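PDB 4W4T: MxaA from Stigmatella aurantiaca, which ends the myxalamid PKS-NRPS pathway with its terminal reductase domain, the part present here, which binds NADPH and probably releases the product reductively as a primary alcohol. Local coordinates for residues A54-L59 and R179-P184; C76-A81 and A293-S298; P49-A54 and E142-Y147. One frame throughout, in Å; residues are numbered along the deposited sequence.

Interaction 1 of 3, residues A54-L59 and R179-P184; sequences ALRTIL and RTRIKP. With ACT (acetate ion), chain C.
Arg56, in the last loop residues before the strand that starts at Thr57, meets Arg181, in the irregular connection between helix 159-177 and strand 185-188. The two backbones are not directly paired; strand 145-148 lies between strands 57-61 and 185-188 in the parallel sheet. Segment 179-184 folds tightly at Thr180, which has a positive phi and makes a classic gamma turn with a weak backbone bond of 2.7 Å from Arg181 N to Arg179 O.

Across the segments the touching is done by the ends of the two arginines. Arg56 NH2 lies 3.4 Å from Arg181 NH2, over one face of the Arg181 guanidinium, and the two planes are inclined by 62°. Arg181 takes the crowded position between its backbone N and carbonyl carbon (chi1 59°), then runs extended to NE. Both NH2 groups form salt bridges with Asp144 OD1, and Arg181 NE also donates to Glu141 O.

Behind this pair, Lys183 NZ donates to Arg181 O at 2.9 Å, in the carbonyl plane, and also bonds to Leu176 O and Ser140 O. Its buried ammonium is thus ringed by backbone carbonyls and ties the loop to the two helices before it. At the far end, Arg179 packs on Phe136 of helix 133-142, and its NH1 donates in a fairly straight bond (162°, 3.0 Å) to OXT of an acetate ion probably taken up from the crystallisation liquor. Replacing Arg179 by an alanine would remove the guanidinium, is likely to leave the acetate without its charged mate, and would probably uncover part of Phe136.

The chemistry is that of two cations drawn to a shared carboxylate: Asp144 probably offsets their charge and lets the guanidinium groups lie close.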
# COMPACT_ATOMS: atom_id res chain seq x y z
N ALA A 54 -32.53 -19.71 -30.33
CA ALA A 54 -31.17 -20.06 -29.94
C ALA A 54 -30.26 -18.82 -29.93
O ALA A 54 -30.36 -17.98 -30.84
CB ALA A 54 -30.62 -21.12 -30.90
N LEU A 55 -29.40 -18.73 -28.92
CA LEU A 55 -28.42 -17.64 -28.81
C LEU A 55 -27.30 -17.84 -29.81
O LEU A 55 -26.61 -18.86 -29.78
CB LEU A 55 -27.82 -17.56 -27.41
CG LEU A 55 -28.66 -17.14 -26.19
CD1 LEU A 55 -27.79 -17.20 -24.94
CD2 LEU A 55 -29.26 -15.76 -26.36
N ARG A 56 -27.09 -16.85 -30.67
CA ARG A 56 -26.07 -16.93 -31.70
C ARG A 56 -24.74 -16.36 -31.20
O ARG A 56 -23.67 -16.84 -31.56
CB ARG A 56 -26.54 -16.20 -32.97
CG ARG A 56 -27.86 -16.72 -33.56
CD ARG A 56 -28.51 -15.67 -34.47
NE ARG A 56 -28.93 -14.53 -33.67
CZ ARG A 56 -29.62 -13.49 -34.12
NH1 ARG A 56 -30.00 -13.42 -35.40
NH2 ARG A 56 -29.94 -12.52 -33.29
N THR A 57 -24.82 -15.33 -30.37
CA THR A 57 -23.64 -14.59 -29.93
C THR A 57 -23.75 -14.13 -28.49
O THR A 57 -24.83 -13.83 -27.99
CB THR A 57 -23.43 -13.32 -30.77
OG1 THR A 57 -24.59 -12.52 -30.62
CG2 THR A 57 -23.22 -13.65 -32.24
N ILE A 58 -22.60 -14.04 -27.84
CA ILE A 58 -22.53 -13.64 -26.44
C ILE A 58 -21.37 -12.68 -26.22
O ILE A 58 -20.26 -12.91 -26.71
CB ILE A 58 -22.36 -14.88 -25.52
CG1 ILE A 58 -23.65 -15.71 -25.53
CG2 ILE A 58 -21.94 -14.45 -24.13
CD1 ILE A 58 -23.56 -17.05 -24.78
N LEU A 59 -21.61 -11.60 -25.49
CA LEU A 59 -20.52 -10.74 -25.09
C LEU A 59 -20.08 -11.05 -23.65
O LEU A 59 -20.89 -11.01 -22.73
CB LEU A 59 -20.91 -9.27 -25.18
CG LEU A 59 -19.83 -8.30 -24.68
CD1 LEU A 59 -18.60 -8.30 -25.57
CD2 LEU A 59 -20.37 -6.88 -24.51
N ARG A 179 -29.56 -1.00 -26.50
CA ARG A 179 -29.33 -0.30 -27.77
C ARG A 179 -29.68 -1.20 -28.95
O ARG A 179 -29.17 -2.31 -29.06
CB ARG A 179 -27.87 0.16 -27.88
CG ARG A 179 -27.54 0.95 -29.16
CD ARG A 179 -28.17 2.34 -29.15
NE ARG A 179 -27.81 3.09 -27.94
CZ ARG A 179 -26.77 3.91 -27.82
NH1 ARG A 179 -25.92 4.12 -28.83
NH2 ARG A 179 -26.56 4.52 -26.66
N THR A 180 -30.52 -0.68 -29.84
CA THR A 180 -30.90 -1.39 -31.06
C THR A 180 -31.89 -2.50 -30.76
O THR A 180 -33.05 -2.45 -31.18
CB THR A 180 -29.67 -1.99 -31.77
OG1 THR A 180 -28.71 -0.95 -32.03
CG2 THR A 180 -30.07 -2.65 -33.08
N ARG A 181 -31.43 -3.51 -30.03
CA ARG A 181 -32.27 -4.63 -29.66
C ARG A 181 -31.90 -5.16 -28.27
O ARG A 181 -30.73 -5.13 -27.88
CB ARG A 181 -32.18 -5.75 -30.69
CG ARG A 181 -30.79 -6.32 -30.92
CD ARG A 181 -30.89 -7.33 -32.06
NE ARG A 181 -29.67 -8.06 -32.33
CZ ARG A 181 -29.35 -9.22 -31.75
NH1 ARG A 181 -30.18 -9.74 -30.86
NH2 ARG A 181 -28.23 -9.84 -32.07
N ILE A 182 -32.91 -5.62 -27.55
CA ILE A 182 -32.76 -6.05 -26.16
C ILE A 182 -31.84 -7.24 -26.00
O ILE A 182 -31.93 -8.23 -26.74
CB ILE A 182 -34.13 -6.38 -25.54
CG1 ILE A 182 -35.04 -5.15 -25.59
CG2 ILE A 182 -33.98 -6.89 -24.09
CD1 ILE A 182 -34.35 -3.89 -25.11
N LYS A 183 -30.94 -7.15 -25.02
CA LYS A 183 -29.99 -8.21 -24.74
C LYS A 183 -30.04 -8.59 -23.26
O LYS A 183 -29.72 -7.77 -22.40
CB LYS A 183 -28.57 -7.78 -25.13
CG LYS A 183 -28.45 -7.22 -26.54
CD LYS A 183 -27.05 -6.71 -26.83
CE LYS A 183 -26.99 -5.92 -28.17
NZ LYS A 183 -27.90 -4.74 -28.16
N PRO A 184 -30.45 -9.83 -22.97
CA PRO A 184 -30.40 -10.26 -21.57
C PRO A 184 -29.00 -10.11 -20.98
O PRO A 184 -27.97 -10.28 -21.67
CB PRO A 184 -30.82 -11.73 -21.63
CG PRO A 184 -31.73 -11.78 -22.83
CD PRO A 184 -31.09 -10.83 -23.83
C ACT C . -23.80 7.03 -27.36
O ACT C . -22.80 7.83 -27.28
OXT ACT C . -24.07 6.39 -28.44
CH3 ACT C . -24.70 6.85 -26.17

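Interaction 2 of 3, residues C76-A81 and A293-S298; sequences CRRTDA and AIVDLS
Arg78 reaches from the last turn of helix 66-78 to Val295 and Asp296 on helix 287-298, in a mostly buried helix-to-helix contact that is part apolar and part ionic. The nearest pair of CA atoms across the two segments is that of Arg78 and Val295, 7.9 Å apart. Val295 CG1 sits over one face of the Arg78 guanidinium, offset toward its rim and 3.6 Å from NH1. Bends at the second and third torsions of Arg78 fold its chain across this methyl. Asp296 OD1 comes to the guanidinium edge as a salt-bridge partner of NH2, but the modelled separation is too short to be trusted. Each group has a second partner: Glu74 OE2 forms a salt bridge with Arg78 NH1, and Thr393 OG1 is hydrogen-bonded to Asp296 OD2.

Where helix 66-78 ends, Ala81 N donates to Thr79 OG1 at 3.2 Å, an ST turn.

Val295 also packs on Leu71 and Leu75, and its side chain is about 9 Å from that of Leu67, which binds NADPH, although none is bound to this chain here. The contact therefore joins the first helix of the Rossmann fold, whose start lines the cofactor site, to helix 287-298.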
# COMPACT_ATOMS: atom_id res chain seq x y z
N CYS A 76 -17.97 -21.84 -23.80
CA CYS A 76 -17.67 -22.57 -25.03
C CYS A 76 -18.21 -24.01 -24.98
O CYS A 76 -18.72 -24.53 -25.98
CB CYS A 76 -16.17 -22.57 -25.30
SG CYS A 76 -15.52 -20.94 -25.72
N ARG A 77 -18.14 -24.64 -23.80
CA ARG A 77 -18.59 -26.02 -23.67
C ARG A 77 -20.11 -26.16 -23.68
O ARG A 77 -20.65 -27.12 -24.21
CB ARG A 77 -18.01 -26.65 -22.40
CG ARG A 77 -16.55 -27.06 -22.54
CD ARG A 77 -16.08 -27.94 -21.40
NE ARG A 77 -15.83 -27.18 -20.18
CZ ARG A 77 -16.68 -27.10 -19.16
NH1 ARG A 77 -17.84 -27.76 -19.21
NH2 ARG A 77 -16.37 -26.37 -18.10
N ARG A 78 -20.81 -25.20 -23.08
CA ARG A 78 -22.24 -25.28 -22.87
C ARG A 78 -23.13 -24.56 -23.83
O ARG A 78 -24.33 -24.64 -23.76
CB ARG A 78 -22.57 -24.82 -21.49
CG ARG A 78 -21.61 -25.35 -20.47
CD ARG A 78 -22.18 -26.51 -19.78
NE ARG A 78 -23.50 -26.22 -19.32
CZ ARG A 78 -23.83 -25.67 -18.16
NH1 ARG A 78 -22.92 -25.31 -17.24
NH2 ARG A 78 -25.09 -25.47 -17.94
N THR A 79 -22.52 -23.81 -24.70
CA THR A 79 -23.26 -23.12 -25.74
C THR A 79 -22.58 -23.37 -27.08
O THR A 79 -21.42 -23.76 -27.11
CB THR A 79 -23.33 -21.60 -25.51
OG1 THR A 79 -22.09 -21.02 -25.95
CG2 THR A 79 -23.55 -21.27 -24.04
N ASP A 80 -23.27 -23.10 -28.17
CA ASP A 80 -22.59 -23.05 -29.46
C ASP A 80 -22.61 -21.62 -30.01
O ASP A 80 -22.62 -21.40 -31.22
CB ASP A 80 -23.22 -24.02 -30.46
CG ASP A 80 -24.66 -23.68 -30.79
OD1 ASP A 80 -25.30 -22.95 -30.02
OD2 ASP A 80 -25.15 -24.16 -31.84
N ALA A 81 -22.63 -20.64 -29.10
CA ALA A 81 -22.60 -19.24 -29.51
C ALA A 81 -21.16 -18.79 -29.71
O ALA A 81 -20.25 -19.32 -29.10
CB ALA A 81 -23.29 -18.37 -28.47
N ALA A 293 -22.19 -22.61 -11.98
CA ALA A 293 -23.48 -22.11 -11.50
C ALA A 293 -23.93 -20.89 -12.29
O ALA A 293 -25.10 -20.76 -12.61
CB ALA A 293 -23.43 -21.78 -10.01
N ILE A 294 -23.00 -19.98 -12.57
CA ILE A 294 -23.33 -18.81 -13.39
C ILE A 294 -23.96 -19.26 -14.70
O ILE A 294 -25.04 -18.80 -15.08
CB ILE A 294 -22.09 -17.96 -13.69
CG1 ILE A 294 -21.60 -17.26 -12.42
CG2 ILE A 294 -22.41 -16.93 -14.79
CD1 ILE A 294 -20.28 -16.53 -12.60
N VAL A 295 -23.28 -20.17 -15.40
CA VAL A 295 -23.77 -20.59 -16.71
C VAL A 295 -25.08 -21.35 -16.56
O VAL A 295 -26.03 -21.07 -17.28
CB VAL A 295 -22.72 -21.44 -17.46
CG1 VAL A 295 -23.32 -22.03 -18.75
CG2 VAL A 295 -21.50 -20.59 -17.79
N ASP A 296 -25.17 -22.26 -15.62
CA ASP A 296 -26.39 -23.00 -15.38
C ASP A 296 -27.56 -22.09 -15.10
O ASP A 296 -28.56 -22.21 -15.68
CB ASP A 296 -26.21 -23.99 -14.23
CG ASP A 296 -25.55 -25.27 -14.67
OD1 ASP A 296 -25.43 -25.54 -15.84
OD2 ASP A 296 -25.18 -26.06 -13.85
N LEU A 297 -27.39 -21.16 -14.18
CA LEU A 297 -28.47 -20.26 -13.79
C LEU A 297 -28.85 -19.33 -14.95
O LEU A 297 -30.02 -19.00 -15.12
CB LEU A 297 -28.09 -19.42 -12.58
CG LEU A 297 -27.98 -20.22 -11.27
CD1 LEU A 297 -27.16 -19.44 -10.25
CD2 LEU A 297 -29.38 -20.53 -10.72
N SER A 298 -27.86 -18.93 -15.73
CA SER A 298 -28.12 -18.00 -16.84
C SER A 298 -29.02 -18.63 -17.89
O SER A 298 -29.61 -17.93 -18.71
CB SER A 298 -26.81 -17.55 -17.48
OG SER A 298 -26.22 -18.59 -18.24

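Interaction 3 of 3, residues P49-A54 and E142-Y147; sequences PPVTGA and EIDAIY
Val51 presses a methyl group against the carboxylate of Asp144. CG2 does the touching: it lies 3.3 Å from Asp144 OD1 and 3.4 Å from Asp144 CG, with OD2 somewhat farther away. That methyl stands anti to the carbonyl carbon of Val51, on the flank of the backbone N, and CG of Asp144 likewise stands anti to its own carbonyl carbon (chi1 -73°). The two CA atoms are 6.5 Å apart, the nearest such pair across the two segments.

A water molecule spans the remaining gap between the main chains. It accepts from Val51 N at 2.8 Å and can donate to Asp144 O (2.7 Å), though other acceptors lie in its reach; the side-chain contact may thus be backed by a bridge between backbone groups.

In the next shell, Asp144 OD1 is the shared salt-bridge partner of Arg56 NH2 and Arg181 NH2. Val51 packs on both of these side chains as well as on the acid, so its apolar branches border the ion cluster, and Pro50 beside it rests on Ile182. Asp144 itself is set by backbone bonding to Thr57, just before strand 145-148 begins.

Further out, that strand runs parallel between two neighbours: Ala145 and Tyr147 bond to Leu59 of strand 57-61, while Ile146 bonds to Pro184 and to His186 of strand 185-188. The Ile146 side chain packs on Ile173 and Ala177 of helix 159-177, and the loop carrying Val51 passes by the start of these central strands.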
# COMPACT_ATOMS: atom_id res chain seq x y z
N PRO A 49 -37.19 -6.81 -29.71
CA PRO A 49 -37.28 -7.76 -28.59
C PRO A 49 -36.08 -8.69 -28.50
O PRO A 49 -35.34 -8.88 -29.47
CB PRO A 49 -38.57 -8.54 -28.90
CG PRO A 49 -38.79 -8.36 -30.36
CD PRO A 49 -38.27 -6.99 -30.69
N PRO A 50 -35.87 -9.29 -27.31
CA PRO A 50 -34.71 -10.16 -27.16
C PRO A 50 -34.86 -11.40 -28.01
O PRO A 50 -35.98 -11.71 -28.41
CB PRO A 50 -34.72 -10.51 -25.67
CG PRO A 50 -36.13 -10.29 -25.23
CD PRO A 50 -36.64 -9.16 -26.07
N VAL A 51 -33.77 -12.09 -28.29
CA VAL A 51 -33.85 -13.37 -28.97
C VAL A 51 -34.69 -14.34 -28.14
O VAL A 51 -34.51 -14.42 -26.93
CB VAL A 51 -32.45 -13.98 -29.19
CG1 VAL A 51 -32.56 -15.34 -29.86
CG2 VAL A 51 -31.59 -13.04 -30.00
N THR A 52 -35.63 -15.03 -28.77
CA THR A 52 -36.41 -16.05 -28.08
C THR A 52 -36.02 -17.42 -28.61
O THR A 52 -36.38 -18.45 -28.04
CB THR A 52 -37.92 -15.87 -28.27
OG1 THR A 52 -38.21 -15.77 -29.67
CG2 THR A 52 -38.39 -14.61 -27.55
N GLY A 53 -35.28 -17.41 -29.71
CA GLY A 53 -34.67 -18.61 -30.23
C GLY A 53 -33.29 -18.86 -29.65
O GLY A 53 -32.91 -18.30 -28.63
N ALA A 54 -32.53 -19.71 -30.33
CA ALA A 54 -31.17 -20.06 -29.94
C ALA A 54 -30.26 -18.82 -29.93
O ALA A 54 -30.36 -17.98 -30.84
CB ALA A 54 -30.62 -21.12 -30.90
N GLU A 142 -25.04 -7.06 -33.10
CA GLU A 142 -24.50 -8.42 -33.20
C GLU A 142 -24.75 -9.30 -31.97
O GLU A 142 -24.99 -10.51 -32.10
CB GLU A 142 -23.00 -8.33 -33.50
CG GLU A 142 -22.73 -7.69 -34.87
CD GLU A 142 -21.30 -7.85 -35.35
OE1 GLU A 142 -20.41 -8.16 -34.54
OE2 GLU A 142 -21.07 -7.67 -36.57
N ILE A 143 -24.76 -8.69 -30.79
CA ILE A 143 -24.78 -9.46 -29.53
C ILE A 143 -26.16 -9.88 -29.08
O ILE A 143 -27.08 -9.06 -29.02
CB ILE A 143 -24.14 -8.65 -28.39
CG1 ILE A 143 -22.70 -8.30 -28.74
CG2 ILE A 143 -24.22 -9.44 -27.04
CD1 ILE A 143 -21.83 -9.50 -29.05
N ASP A 144 -26.33 -11.16 -28.73
CA ASP A 144 -27.63 -11.63 -28.27
C ASP A 144 -27.76 -11.53 -26.75
O ASP A 144 -28.84 -11.25 -26.24
CB ASP A 144 -27.88 -13.09 -28.71
CG ASP A 144 -28.17 -13.22 -30.21
OD1 ASP A 144 -28.49 -12.21 -30.88
OD2 ASP A 144 -28.09 -14.35 -30.73
N ALA A 145 -26.67 -11.79 -26.05
CA ALA A 145 -26.70 -11.77 -24.59
C ALA A 145 -25.34 -11.37 -24.01
O ALA A 145 -24.29 -11.46 -24.66
CB ALA A 145 -27.15 -13.14 -24.06
N ILE A 146 -25.36 -10.88 -22.77
CA ILE A 146 -24.17 -10.34 -22.13
C ILE A 146 -23.90 -11.00 -20.78
O ILE A 146 -24.79 -11.08 -19.94
CB ILE A 146 -24.29 -8.82 -21.90
CG1 ILE A 146 -24.49 -8.09 -23.24
CG2 ILE A 146 -23.04 -8.28 -21.20
CD1 ILE A 146 -25.22 -6.78 -23.12
N TYR A 147 -22.68 -11.48 -20.60
CA TYR A 147 -22.20 -11.91 -19.29
C TYR A 147 -21.21 -10.85 -18.82
O TYR A 147 -20.09 -10.76 -19.33
CB TYR A 147 -21.54 -13.30 -19.35
CG TYR A 147 -22.53 -14.43 -19.62
CD1 TYR A 147 -23.14 -14.56 -20.85
CD2 TYR A 147 -22.83 -15.36 -18.64
CE1 TYR A 147 -24.04 -15.59 -21.11
CE2 TYR A 147 -23.74 -16.39 -18.89
CZ TYR A 147 -24.34 -16.49 -20.13
OH TYR A 147 -25.23 -17.52 -20.38
O HOH W 1 -31.40 -11.05 -27.14

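How the interactions relate
From the N terminus, residues 49-54 come first and close back on 142-147 in interaction 3, a loop that takes in strands 57-61, 82-87 and 117-121 and three helices. Ala54 then hands over to interaction 1, where 54-59 reaches on to 179-184, and 76-81 follows, closing the longest loop with 293-298 in interaction 2. None of the three nests inside another: every pair crosses. Interactions 1 and 3 share one corner of the sheet, their centres about 3 Å apart. Interaction 2 lies about 13 to 14 Å off; its Ala81 packs on residues 55-58, while Ser298 OG and Tyr147 OH (2.6 Å) link helix 287-298 to the sheet at interaction 3.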